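Local coordinates for Tlr1174 protein (Synechococcus elongatus, PDB 2OZT) that catalyses the dehydration of SHCHC to 2-succinylbenzoate, a divalent-metal-dependent step on the pathway to phylloquinone, at residues R104-P109 and L286-Q291; P239-I244 and P265-F270. All coordinates share one frame; numbering follows the deposited sequence. Where two conformers were deposited one is given.

Interaction 1: residues R104-P109 and L286-Q291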
ATOM      1  N   ARG A 104      -8.318 -15.595 -10.780  1.00 24.10           N
ATOM      2  CA  ARG A 104      -8.621 -14.717 -11.900  1.00 24.77           C
ATOM      3  C   ARG A 104      -8.275 -13.300 -11.475  1.00 23.73           C
ATOM      4  O   ARG A 104      -8.713 -12.842 -10.425  1.00 24.18           O
ATOM      5  CB  ARG A 104     -10.119 -14.816 -12.236  1.00 26.86           C
ATOM      6  CG  ARG A 104     -10.612 -13.845 -13.309  1.00 29.76           C
ATOM      7  CD  ARG A 104      -9.962 -14.148 -14.653  1.00 39.03           C
ATOM      8  NE  ARG A 104     -10.455 -15.388 -15.254  1.00 45.36           N
ATOM      9  CZ  ARG A 104      -9.732 -16.179 -16.046  1.00 47.89           C
ATOM     10  NH1 ARG A 104      -8.465 -15.878 -16.325  1.00 48.77           N
ATOM     11  NH2 ARG A 104     -10.274 -17.282 -16.549  1.00 48.93           N
ATOM     12  N   VAL A 105      -7.422 -12.649 -12.247  1.00 23.32           N
ATOM     13  CA  VAL A 105      -7.032 -11.280 -11.922  1.00 22.45           C
ATOM     14  C   VAL A 105      -7.026 -10.472 -13.201  1.00 22.46           C
ATOM     15  O   VAL A 105      -7.184 -11.019 -14.298  1.00 23.23           O
ATOM     16  CB  VAL A 105      -5.646 -11.191 -11.193  1.00 22.49           C
ATOM     17  CG1 VAL A 105      -5.652 -11.955  -9.881  1.00 23.27           C
ATOM     18  CG2 VAL A 105      -4.539 -11.670 -12.059  1.00 24.54           C
ATOM     19  N   ARG A 106      -6.887  -9.168 -13.064  1.00 21.22           N
ATOM     20  CA  ARG A 106      -6.884  -8.304 -14.226  1.00 21.43           C
ATOM     21  C   ARG A 106      -5.885  -7.167 -14.058  1.00 21.19           C
ATOM     22  O   ARG A 106      -5.502  -6.838 -12.918  1.00 20.36           O
ATOM     23  CB  ARG A 106      -8.291  -7.779 -14.520  1.00 20.86           C
ATOM     24  CG  ARG A 106      -8.667  -6.569 -13.736  1.00 21.96           C
ATOM     25  CD  ARG A 106     -10.079  -6.111 -14.026  1.00 23.47           C
ATOM     26  NE  ARG A 106     -11.061  -6.950 -13.339  1.00 23.85           N
ATOM     27  CZ  ARG A 106     -12.370  -6.744 -13.437  1.00 26.78           C
ATOM     28  NH1 ARG A 106     -12.816  -5.731 -14.198  1.00 26.92           N
ATOM     29  NH2 ARG A 106     -13.213  -7.513 -12.783  1.00 26.39           N
ATOM     30  N   PRO A 107      -5.411  -6.636 -15.198  0.50 21.10           N
ATOM     31  CA  PRO A 107      -4.750  -5.363 -15.171  0.50 20.71           C
ATOM     32  C   PRO A 107      -5.713  -4.323 -14.626  0.50 20.64           C
ATOM     33  O   PRO A 107      -6.862  -4.209 -15.067  0.50 21.21           O
ATOM     34  CB  PRO A 107      -4.432  -5.092 -16.658  0.50 20.87           C
ATOM     35  CG  PRO A 107      -5.382  -5.942 -17.400  0.50 21.41           C
ATOM     36  CD  PRO A 107      -5.457  -7.185 -16.568  0.50 21.10           C
ATOM     37  N   TRP A 108      -5.247  -3.643 -13.594  1.00 19.40           N
ATOM     38  CA  TRP A 108      -5.788  -2.358 -13.191  1.00 18.22           C
ATOM     39  C   TRP A 108      -4.783  -1.271 -13.522  1.00 17.99           C
ATOM     40  O   TRP A 108      -3.568  -1.557 -13.577  1.00 19.12           O
ATOM     41  CB  TRP A 108      -5.990  -2.403 -11.681  1.00 17.96           C
ATOM     42  CG  TRP A 108      -6.984  -3.447 -11.257  1.00 16.04           C
ATOM     43  CD1 TRP A 108      -6.710  -4.685 -10.737  1.00 16.93           C
ATOM     44  CD2 TRP A 108      -8.423  -3.351 -11.330  1.00 15.05           C
ATOM     45  NE1 TRP A 108      -7.874  -5.353 -10.473  1.00 18.12           N
ATOM     46  CE2 TRP A 108      -8.940  -4.571 -10.830  1.00 17.66           C
ATOM     47  CE3 TRP A 108      -9.310  -2.380 -11.774  1.00 17.11           C
ATOM     48  CZ2 TRP A 108     -10.313  -4.825 -10.730  1.00 16.55           C
ATOM     49  CZ3 TRP A 108     -10.710  -2.652 -11.677  1.00 17.75           C
ATOM     50  CH2 TRP A 108     -11.173  -3.879 -11.176  1.00 16.55           C
ATOM     51  N   PRO A 109      -5.264  -0.040 -13.749  1.00 17.03           N
ATOM     52  CA  PRO A 109      -4.312   1.053 -13.973  1.00 16.41           C
ATOM     53  C   PRO A 109      -3.365   1.174 -12.787  1.00 16.03           C
ATOM     54  O   PRO A 109      -3.815   1.021 -11.623  1.00 14.87           O
ATOM     55  CB  PRO A 109      -5.203   2.292 -14.025  1.00 17.21           C
ATOM     56  CG  PRO A 109      -6.517   1.782 -14.548  1.00 18.92           C
ATOM     57  CD  PRO A 109      -6.664   0.430 -13.859  1.00 17.56           C
ATOM     58  N   LEU A 286      -8.532  -9.848  -4.339  1.00 14.42           N
ATOM     59  CA  LEU A 286      -9.476  -9.052  -3.566  1.00 13.54           C
ATOM     60  C   LEU A 286     -10.024  -7.844  -4.373  1.00 14.33           C
ATOM     61  O   LEU A 286     -11.174  -7.450  -4.212  1.00 14.89           O
ATOM     62  CB  LEU A 286      -8.795  -8.533  -2.291  1.00 15.01           C
ATOM     63  CG  LEU A 286      -8.536  -9.654  -1.251  1.00 16.68           C
ATOM     64  CD1 LEU A 286      -7.480  -9.228  -0.247  1.00 16.95           C
ATOM     65  CD2 LEU A 286      -9.853  -9.967  -0.534  1.00 19.33           C
ATOM     66  N   LEU A 287      -9.182  -7.260  -5.226  1.00 13.97           N
ATOM     67  CA  LEU A 287      -9.634  -6.159  -6.065  1.00 14.50           C
ATOM     68  C   LEU A 287     -10.730  -6.551  -7.048  1.00 14.27           C
ATOM     69  O   LEU A 287     -11.428  -5.681  -7.561  1.00 15.27           O
ATOM     70  CB  LEU A 287      -8.443  -5.557  -6.812  1.00 14.11           C
ATOM     71  CG  LEU A 287      -7.349  -4.876  -5.912  1.00 15.18           C
ATOM     72  CD1 LEU A 287      -6.195  -4.346  -6.729  1.00 15.98           C
ATOM     73  CD2 LEU A 287      -7.962  -3.764  -5.067  1.00 15.23           C
ATOM     74  N   GLU A 288     -10.891  -7.850  -7.333  1.00 14.32           N
ATOM     75  CA  GLU A 288     -12.027  -8.263  -8.192  1.00 15.67           C
ATOM     76  C   GLU A 288     -13.351  -7.987  -7.458  1.00 16.87           C
ATOM     77  O   GLU A 288     -14.372  -7.767  -8.115  1.00 18.12           O
ATOM     78  CB  GLU A 288     -11.957  -9.743  -8.549  1.00 17.02           C
ATOM     79  CG  GLU A 288     -10.806 -10.153  -9.480  1.00 17.85           C
ATOM     80  CD  GLU A 288     -11.027  -9.619 -10.877  1.00 23.28           C
ATOM     81  OE1 GLU A 288     -12.049  -9.988 -11.508  1.00 25.12           O
ATOM     82  OE2 GLU A 288     -10.211  -8.811 -11.346  1.00 20.40           O
ATOM     83  N   THR A 289     -13.324  -8.032  -6.134  1.00 16.11           N
ATOM     84  CA  THR A 289     -14.495  -7.640  -5.329  1.00 17.78           C
ATOM     85  C   THR A 289     -14.564  -6.115  -5.131  1.00 17.60           C
ATOM     86  O   THR A 289     -15.595  -5.507  -5.423  1.00 17.75           O
ATOM     87  CB  THR A 289     -14.523  -8.394  -4.016  1.00 18.39           C
ATOM     88  OG1 THR A 289     -14.725  -9.811  -4.287  1.00 21.43           O
ATOM     89  CG2 THR A 289     -15.651  -7.855  -3.093  1.00 19.63           C
ATOM     90  N   TRP A 290     -13.476  -5.494  -4.651  1.00 16.23           N
ATOM     91  CA  TRP A 290     -13.524  -4.085  -4.317  1.00 15.64           C
ATOM     92  C   TRP A 290     -13.563  -3.146  -5.525  1.00 14.94           C
ATOM     93  O   TRP A 290     -14.090  -2.036  -5.405  1.00 15.59           O
ATOM     94  CB  TRP A 290     -12.328  -3.714  -3.419  1.00 14.16           C
ATOM     95  CG  TRP A 290     -12.388  -4.400  -2.063  1.00 14.24           C
ATOM     96  CD1 TRP A 290     -13.507  -4.641  -1.306  1.00 15.50           C
ATOM     97  CD2 TRP A 290     -11.267  -4.871  -1.285  1.00 13.45           C
ATOM     98  NE1 TRP A 290     -13.143  -5.243  -0.105  1.00 15.74           N
ATOM     99  CE2 TRP A 290     -11.774  -5.374  -0.077  1.00 13.72           C
ATOM    100  CE3 TRP A 290      -9.880  -4.863  -1.483  1.00 13.35           C
ATOM    101  CZ2 TRP A 290     -10.944  -5.915   0.916  1.00 14.93           C
ATOM    102  CZ3 TRP A 290      -9.050  -5.367  -0.476  1.00 13.82           C
ATOM    103  CH2 TRP A 290      -9.599  -5.922   0.697  1.00 14.05           C
ATOM    104  N   GLN A 291     -13.039  -3.586  -6.668  1.00 15.01           N
ATOM    105  CA  GLN A 291     -13.118  -2.833  -7.937  1.00 15.36           C
ATOM    106  C   GLN A 291     -12.627  -1.394  -7.842  1.00 15.67           C
ATOM    107  O   GLN A 291     -13.410  -0.437  -7.842  1.00 17.19           O
ATOM    108  CB  GLN A 291     -14.547  -2.854  -8.481  1.00 17.32           C
ATOM    109  CG  GLN A 291     -14.988  -4.293  -8.740  1.00 19.25           C
ATOM    110  CD  GLN A 291     -14.888  -4.687 -10.162  1.00 26.77           C
ATOM    111  OE1 GLN A 291     -15.150  -3.890 -11.055  1.00 28.51           O
ATOM    112  NE2 GLN A 291     -14.493  -5.938 -10.407  1.00 30.99           N
TER
HETATM  113  O   HOH W   1      -7.863  -8.196 -10.249  1.00 17.63           O
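Arg106 and Glu288 form a salt bridge across the closing seam of the enolase-type TIM barrel, where the loop entering the first barrel strand, 112-114, meets the C-terminal end of helix 277-290. Along the Arg106 chain, CB, CG and CD all pass within van der Waals range of Glu288 OE2. CG sits between the backbone N and the carbonyl carbon (chi1 84°), a crowded position that leaves it 3.6 Å from Glu288 OE2 and 3.5 Å above the Trp108 ring plane, offset toward the rim. Beyond CD the chain bends at chi3. NE then donates to Glu288 OE2 (2.9 Å, 165° at the hydrogen) on its syn side, and NH2 donates to Glu288 OE1 at 3.0 Å from above the carboxylate plane. This is a side-on, two-nitrogen grip, with both oxygens close to the guanidinium plane although the two flat groups are turned 42° apart. At the tip, Trp108 CH2 lies 3.6 Å above one guanidinium face, again toward the rim.

Arg106 NH2 also comes within 3.1 Å of Gln291 NE2, but both are donors and no bond results; the amide is held instead by NE2 to Glu288 O at 2.9 Å. Trp108 completes the packing: NE1 lies near Leu287 CB while its N-H goes to a water, and CH2 reaches Gln291, while Leu296 touches both Trp108 and Leu287. That water links the loop to the helix: it accepts from Arg106 N and Trp108 NE1 and donates to Glu288 OE2 at 2.7 Å.

Interaction 2: residues P239-I244 and P265-F270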
ATOM      1  N   PRO A 239     -12.165  13.801   5.664  1.00 13.38           N
ATOM      2  CA  PRO A 239     -12.877  13.994   4.391  1.00 14.01           C
ATOM      3  C   PRO A 239     -12.062  13.651   3.139  1.00 13.64           C
ATOM      4  O   PRO A 239     -12.600  13.706   2.034  1.00 15.70           O
ATOM      5  CB  PRO A 239     -13.096  15.522   4.356  1.00 15.84           C
ATOM      6  CG  PRO A 239     -11.862  16.046   5.053  1.00 16.51           C
ATOM      7  CD  PRO A 239     -11.528  15.059   6.147  1.00 14.29           C
ATOM      8  N   GLY A 240     -10.798  13.289   3.321  1.00 13.64           N
ATOM      9  CA  GLY A 240      -9.923  12.995   2.208  1.00 13.14           C
ATOM     10  C   GLY A 240      -9.779  11.525   1.861  1.00 13.11           C
ATOM     11  O   GLY A 240     -10.720  10.710   2.036  1.00 14.38           O
ATOM     12  N   PHE A 241      -8.625  11.228   1.281  1.00 12.50           N
ATOM     13  CA  PHE A 241      -8.355   9.876   0.807  1.00 12.89           C
ATOM     14  C   PHE A 241      -7.578   9.039   1.813  1.00 13.31           C
ATOM     15  O   PHE A 241      -6.923   9.531   2.723  1.00 12.91           O
ATOM     16  CB  PHE A 241      -7.547   9.921  -0.491  1.00 12.39           C
ATOM     17  CG  PHE A 241      -8.318  10.472  -1.651  1.00 14.25           C
ATOM     18  CD1 PHE A 241      -8.929   9.648  -2.577  1.00 17.33           C
ATOM     19  CD2 PHE A 241      -8.423  11.856  -1.810  1.00 13.27           C
ATOM     20  CE1 PHE A 241      -9.658  10.199  -3.629  1.00 19.53           C
ATOM     21  CE2 PHE A 241      -9.104  12.406  -2.881  1.00 18.03           C
ATOM     22  CZ  PHE A 241      -9.746  11.578  -3.791  1.00 19.51           C
ATOM     23  N   PHE A 242      -7.700   7.718   1.651  1.00 12.47           N
ATOM     24  CA  PHE A 242      -6.966   6.786   2.507  1.00 12.82           C
ATOM     25  C   PHE A 242      -6.166   5.882   1.575  1.00 13.16           C
ATOM     26  O   PHE A 242      -6.747   5.313   0.641  1.00 13.69           O
ATOM     27  CB  PHE A 242      -7.967   5.849   3.192  1.00 13.39           C
ATOM     28  CG  PHE A 242      -8.909   6.501   4.195  1.00 13.87           C
ATOM     29  CD1 PHE A 242      -8.652   6.424   5.548  1.00 16.81           C
ATOM     30  CD2 PHE A 242     -10.106   7.090   3.773  1.00 13.25           C
ATOM     31  CE1 PHE A 242      -9.564   6.976   6.478  1.00 18.05           C
ATOM     32  CE2 PHE A 242     -11.002   7.629   4.711  1.00 16.21           C
ATOM     33  CZ  PHE A 242     -10.714   7.561   6.041  1.00 17.66           C
ATOM     34  N   VAL A 243      -4.861   5.794   1.785  1.00 12.23           N
ATOM     35  CA  VAL A 243      -4.034   4.885   0.971  1.00 12.53           C
ATOM     36  C   VAL A 243      -3.928   3.571   1.768  1.00 12.74           C
ATOM     37  O   VAL A 243      -3.346   3.540   2.854  1.00 13.68           O
ATOM     38  CB  VAL A 243      -2.646   5.492   0.710  1.00 13.07           C
ATOM     39  CG1 VAL A 243      -1.789   4.545  -0.133  1.00 14.83           C
ATOM     40  CG2 VAL A 243      -2.793   6.870   0.013  1.00 14.87           C
ATOM     41  N   ILE A 244      -4.555   2.511   1.259  1.00 12.76           N
ATOM     42  CA  ILE A 244      -4.652   1.247   1.987  1.00 12.07           C
ATOM     43  C   ILE A 244      -3.576   0.287   1.522  1.00 11.73           C
ATOM     44  O   ILE A 244      -3.497  -0.026   0.309  1.00 12.01           O
ATOM     45  CB  ILE A 244      -6.014   0.596   1.663  1.00 11.84           C
ATOM     46  CG1 ILE A 244      -7.197   1.491   2.063  1.00 14.60           C
ATOM     47  CG2 ILE A 244      -6.141  -0.798   2.344  1.00 12.39           C
ATOM     48  CD1 ILE A 244      -7.231   1.881   3.559  1.00 13.80           C
ATOM     49  N   PRO A 265     -15.869   4.038  -0.749  1.00 15.71           N
ATOM     50  CA  PRO A 265     -15.000   3.366  -1.727  1.00 15.75           C
ATOM     51  C   PRO A 265     -14.231   4.329  -2.614  1.00 14.59           C
ATOM     52  O   PRO A 265     -13.076   4.094  -2.954  1.00 14.92           O
ATOM     53  CB  PRO A 265     -15.993   2.512  -2.573  1.00 15.28           C
ATOM     54  CG  PRO A 265     -17.173   2.311  -1.658  1.00 16.36           C
ATOM     55  CD  PRO A 265     -17.259   3.524  -0.772  1.00 15.76           C
ATOM     56  N   GLN A 266     -14.850   5.442  -3.021  1.00 14.52           N
ATOM     57  CA  GLN A 266     -14.185   6.412  -3.898  1.00 14.48           C
ATOM     58  C   GLN A 266     -13.008   7.114  -3.235  1.00 14.11           C
ATOM     59  O   GLN A 266     -12.199   7.688  -3.931  1.00 16.44           O
ATOM     60  CB  GLN A 266     -15.244   7.414  -4.392  1.00 15.87           C
ATOM     61  CG  GLN A 266     -14.768   8.439  -5.475  1.00 17.73           C
ATOM     62  CD  GLN A 266     -14.005   9.613  -4.934  1.00 16.88           C
ATOM     63  OE1 GLN A 266     -14.172  10.013  -3.759  1.00 19.29           O
ATOM     64  NE2 GLN A 266     -13.128  10.190  -5.780  1.00 20.25           N
ATOM     65  N   ARG A 267     -12.923   7.060  -1.910  1.00 13.67           N
ATOM     66  CA  ARG A 267     -11.802   7.696  -1.223  1.00 13.56           C
ATOM     67  C   ARG A 267     -10.609   6.758  -0.984  1.00 13.87           C
ATOM     68  O   ARG A 267      -9.642   7.141  -0.346  1.00 13.13           O
ATOM     69  CB  ARG A 267     -12.291   8.302   0.101  1.00 14.32           C
ATOM     70  CG  ARG A 267     -13.149   9.586  -0.095  1.00 16.91           C
ATOM     71  CD  ARG A 267     -12.397  10.635  -0.842  1.00 20.59           C
ATOM     72  NE  ARG A 267     -12.889  11.963  -0.499  1.00 23.07           N
ATOM     73  CZ  ARG A 267     -13.362  12.857  -1.367  1.00 30.73           C
ATOM     74  NH1 ARG A 267     -13.390  12.599  -2.672  1.00 30.95           N
ATOM     75  NH2 ARG A 267     -13.792  14.033  -0.926  1.00 31.81           N
ATOM     76  N   LEU A 268     -10.683   5.509  -1.468  1.00 12.75           N
ATOM     77  CA  LEU A 268      -9.568   4.534  -1.311  1.00 12.24           C
ATOM     78  C   LEU A 268      -8.607   4.528  -2.494  1.00 12.02           C
ATOM     79  O   LEU A 268      -9.020   4.567  -3.663  1.00 12.24           O
ATOM     80  CB  LEU A 268     -10.112   3.103  -1.143  1.00 13.06           C
ATOM     81  CG  LEU A 268     -11.092   2.919   0.008  1.00 13.82           C
ATOM     82  CD1 LEU A 268     -11.361   1.442   0.155  1.00 14.70           C
ATOM     83  CD2 LEU A 268     -10.581   3.512   1.337  1.00 15.50           C
ATOM     84  N   VAL A 269      -7.330   4.381  -2.145  1.00 11.14           N
ATOM     85  CA  VAL A 269      -6.281   4.101  -3.126  1.00 10.92           C
ATOM     86  C   VAL A 269      -5.509   2.902  -2.570  1.00 11.59           C
ATOM     87  O   VAL A 269      -5.034   2.936  -1.436  1.00 12.34           O
ATOM     88  CB  VAL A 269      -5.325   5.307  -3.267  1.00 12.02           C
ATOM     89  CG1 VAL A 269      -4.135   4.943  -4.171  1.00 13.33           C
ATOM     90  CG2 VAL A 269      -6.097   6.489  -3.890  1.00 15.20           C
ATOM     91  N   PHE A 270      -5.426   1.826  -3.357  1.00 11.61           N
ATOM     92  CA  PHE A 270      -4.711   0.669  -2.875  1.00 11.24           C
ATOM     93  C   PHE A 270      -3.255   0.668  -3.314  1.00 11.67           C
ATOM     94  O   PHE A 270      -2.975   0.873  -4.483  1.00 13.10           O
ATOM     95  CB  PHE A 270      -5.404  -0.588  -3.434  1.00 10.85           C
ATOM     96  CG  PHE A 270      -6.786  -0.809  -2.889  1.00 11.41           C
ATOM     97  CD1 PHE A 270      -6.956  -1.561  -1.750  1.00 11.91           C
ATOM     98  CD2 PHE A 270      -7.909  -0.307  -3.539  1.00 10.97           C
ATOM     99  CE1 PHE A 270      -8.253  -1.763  -1.198  1.00 13.28           C
ATOM    100  CE2 PHE A 270      -9.192  -0.472  -3.007  1.00 12.67           C
ATOM    101  CZ  PHE A 270      -9.349  -1.244  -1.861  1.00 13.84           C
TER
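Phe241 and Arg267 cross at about a right angle beside two neighbouring parallel strands, 241-244 and 268-270, of the enolase-type TIM barrel, a pair joined by a beta-alpha-beta crossover through helices 246-249 and 252-260. The Arg267 chain bends at chi2 (-58°), which sets CD over the middle of the Phe241 ring, 3.9 Å from the centroid, as a CH-pi contact. The guanidinium lies farther out: its CZ is 4.9 Å from the same centroid and 27° off the ring normal, so the cation-pi contact is off-centre, and the two planes are 35° apart. The edge of the guanidinium is turned to the backbone, where NE (3.1 Å) and NH2 (3.2 Å) of Arg267 both reach Pro239 O, NH2 nearly in line with the carbonyl bond. A weak bond from Arg267 NH1 to Gln266 OE1 adds a third restraint.

Beyond this clasp the strands pair in parallel register. Phe242 N donates to Arg267 O at 2.8 Å, Val269 N to Phe242 O, and Ile244 N to Val269 O. Val243 and Val269 share the face turned to the barrel interior, where Val243 touches Glu196 and Asp221, both magnesium ligands. Lys245, just past the end of strand 241-244 and predicted to be the proton acceptor, hydrogen-bonds through NZ to Val243 O, which places this strand end at the active site. Phe242, Ile244, Leu268 and Phe270 occupy the other face, packed under helices 227-235 and 252-260. There Leu268 reaches across toward strand 241-244, its side chain slanting over that of Ile244, with Leu268 CD2 4.0 Å from both Ile244 CG1 and Phe242 CB.

How the interactions relate
From the N terminus, the chain leaves helix 85-97 and runs through 104-109 into the first barrel strand, 112-114. It then travels round the barrel to strand 241-244, and helices 246-249 and 252-260 carry it to strand 268-270, where interaction 2 closes a short crossover loop. Helix 277-290 follows directly, and its end returns to 104-109 in interaction 1, closing a far longer loop that contains the shorter one entirely. Interaction 2 thus joins neighbouring strands, whereas interaction 1 ties the last barrel helix to the entry loop. They meet at Phe270: Trp290 CE3 lies 3.5 Å from Phe270 CE1, and Leu287 CD2 lies 3.8 Å from Phe270 CD2.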